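Local coordinates for NRPS (Penicillium fellutanum, PDB 6NKI), which is part of a fungal nonribosomal peptide synthetase, a Rossmann-type domain of the male sterility protein family that binds NADPH, at residues A[325-330]-A[399-404]. Numbering follows the deposited sequence.
Sequences AIMLGL and VVRNAE
Helices 319-330 and 389-410 pack closely through small residues beside helix 248-259, away from the centre of the parallel Rossmann-type sheet. Over the segments 325-330 and 399-404 their axes come within 7.0 Å and cross at -45°. The backbones come nearest at Gly329, whose CA lies 4.2 Å from CA of Glu404, a closeness consistent with the lack of a side chain there. Ala403, one residue before Glu404, points its CB at the backbone of Ile326, 3.5 Å from Ile326 O.

Toward the N-terminal ends of the segments, Ala325 turns its CB between the two valines, meeting Val399 CG1 and Val400 CG2. Ile326 starts out away from the partner helix, but its CD1 swings back to Val399 CG2, the two side chains meeting at about a right angle, and also reaches Ala403 CB. On the flank of Val400, CG1 stands anti to the backbone N (chi1 170°) and takes up Leu328 CD2 at 3.6 Å. Leu330 lays CD2 against Ala403 O.

Helix 248-259 closes one side of the joint, with Trp250 and Val253 against Ile326 and Met257 against Leu330. His289 of the second subunit packs on Leu328.

No hydrogen bond links the segments; a weak CA-H...O contact runs from Glu404 CA to Gly329 O, 3.3 Å long with 132° at the hydrogen. The contact thus appears to be held by apolar packing and close backbone approach at Gly329 and Ala403, while the main-chain amides of Gly329 and Glu404 keep their hydrogen bonds within their own helices.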
loop_
_atom_site.group_PDB
_atom_site.type_symbol
_atom_site.label_atom_id
_atom_site.label_comp_id
_atom_site.label_asym_id
_atom_site.label_seq_id
_atom_site.Cartn_x
_atom_site.Cartn_y
_atom_site.Cartn_z
ATOM N N ALA A 325 -18.135 1.333 0.757
ATOM C CA ALA A 325 -17.118 2.273 1.202
ATOM C C ALA A 325 -17.509 3.704 0.867
ATOM O O ALA A 325 -17.322 4.607 1.689
ATOM C CB ALA A 325 -15.776 1.904 0.577
ATOM N N ILE A 326 -18.032 3.922 -0.347
ATOM C CA ILE A 326 -18.680 5.192 -0.689
ATOM C C ILE A 326 -19.674 5.591 0.406
ATOM O O ILE A 326 -19.575 6.666 1.014
ATOM C CB ILE A 326 -19.373 5.083 -2.068
ATOM C CG1 ILE A 326 -18.370 4.894 -3.246
ATOM C CG2 ILE A 326 -20.373 6.231 -2.271
ATOM C CD1 ILE A 326 -17.418 6.103 -3.538
ATOM N N MET A 327 -20.636 4.712 0.690
ATOM C CA MET A 327 -21.673 5.082 1.652
ATOM C C MET A 327 -21.097 5.295 3.046
ATOM O O MET A 327 -21.571 6.169 3.781
ATOM C CB MET A 327 -22.772 4.017 1.697
ATOM C CG MET A 327 -23.613 3.854 0.421
ATOM S SD MET A 327 -24.836 2.562 0.645
ATOM C CE MET A 327 -23.837 1.091 0.594
ATOM N N LEU A 328 -20.075 4.521 3.416
ATOM C CA LEU A 328 -19.413 4.725 4.699
ATOM C C LEU A 328 -18.787 6.112 4.794
ATOM O O LEU A 328 -18.832 6.750 5.853
ATOM C CB LEU A 328 -18.355 3.646 4.909
ATOM C CG LEU A 328 -17.764 3.452 6.314
ATOM C CD1 LEU A 328 -17.378 1.994 6.476
ATOM C CD2 LEU A 328 -16.563 4.364 6.611
ATOM N N GLY A 329 -18.194 6.590 3.695
ATOM C CA GLY A 329 -17.592 7.913 3.692
ATOM C C GLY A 329 -18.613 9.022 3.534
ATOM O O GLY A 329 -18.512 10.069 4.186
ATOM N N LEU A 330 -19.610 8.818 2.662
ATOM C CA LEU A 330 -20.696 9.790 2.585
ATOM C C LEU A 330 -21.463 9.871 3.902
ATOM O O LEU A 330 -22.111 10.885 4.194
ATOM C CB LEU A 330 -21.654 9.441 1.438
ATOM C CG LEU A 330 -21.247 9.502 -0.045
ATOM C CD1 LEU A 330 -22.397 9.039 -0.934
ATOM C CD2 LEU A 330 -20.781 10.891 -0.451
ATOM N N VAL A 399 -10.989 5.033 -1.120
ATOM C CA VAL A 399 -12.325 5.450 -1.546
ATOM C C VAL A 399 -13.108 6.051 -0.395
ATOM O O VAL A 399 -13.724 7.113 -0.555
ATOM C CB VAL A 399 -13.096 4.318 -2.246
ATOM C CG1 VAL A 399 -13.339 3.187 -1.353
ATOM C CG2 VAL A 399 -14.458 4.847 -2.660
ATOM N N VAL A 400 -13.050 5.434 0.799
ATOM C CA VAL A 400 -13.762 6.009 1.933
ATOM C C VAL A 400 -13.321 7.444 2.156
ATOM O O VAL A 400 -14.141 8.334 2.393
ATOM C CB VAL A 400 -13.579 5.165 3.214
ATOM C CG1 VAL A 400 -14.136 5.917 4.438
ATOM C CG2 VAL A 400 -14.309 3.830 3.122
ATOM N N ARG A 401 -12.021 7.692 2.111
ATOM C CA ARG A 401 -11.564 9.044 2.413
ATOM C C ARG A 401 -11.973 10.016 1.306
ATOM O O ARG A 401 -12.142 11.216 1.558
ATOM C CB ARG A 401 -10.044 9.086 2.612
ATOM C CG ARG A 401 -9.434 8.173 3.666
ATOM C CD ARG A 401 -9.971 8.442 5.059
ATOM N NE ARG A 401 -9.808 9.830 5.487
ATOM C CZ ARG A 401 -8.697 10.332 6.019
ATOM N NH1 ARG A 401 -7.627 9.562 6.182
ATOM N NH2 ARG A 401 -8.660 11.609 6.381
ATOM N N ASN A 402 -12.144 9.520 0.080
ATOM C CA ASN A 402 -12.540 10.396 -1.014
ATOM C C ASN A 402 -14.043 10.682 -0.972
ATOM O O ASN A 402 -14.472 11.833 -1.130
ATOM C CB ASN A 402 -12.126 9.777 -2.360
ATOM C CG ASN A 402 -10.592 9.793 -2.595
ATOM O OD1 ASN A 402 -9.922 10.787 -2.333
ATOM N ND2 ASN A 402 -10.054 8.683 -3.091
ATOM N N ALA A 403 -14.854 9.657 -0.727
ATOM C CA ALA A 403 -16.289 9.871 -0.606
ATOM C C ALA A 403 -16.634 10.774 0.575
ATOM O O ALA A 403 -17.652 11.468 0.548
ATOM C CB ALA A 403 -16.996 8.523 -0.478
ATOM N N GLU A 404 -15.820 10.749 1.632
ATOM C CA GLU A 404 -15.966 11.693 2.737
ATOM C C GLU A 404 -15.542 13.106 2.342
ATOM O O GLU A 404 -16.002 14.080 2.947
ATOM C CB GLU A 404 -15.157 11.206 3.939
ATOM C CG GLU A 404 -15.180 12.152 5.139
ATOM C CD GLU A 404 -14.523 11.579 6.391
ATOM O OE1 GLU A 404 -14.031 10.430 6.350
ATOM O OE2 GLU A 404 -14.513 12.285 7.425
#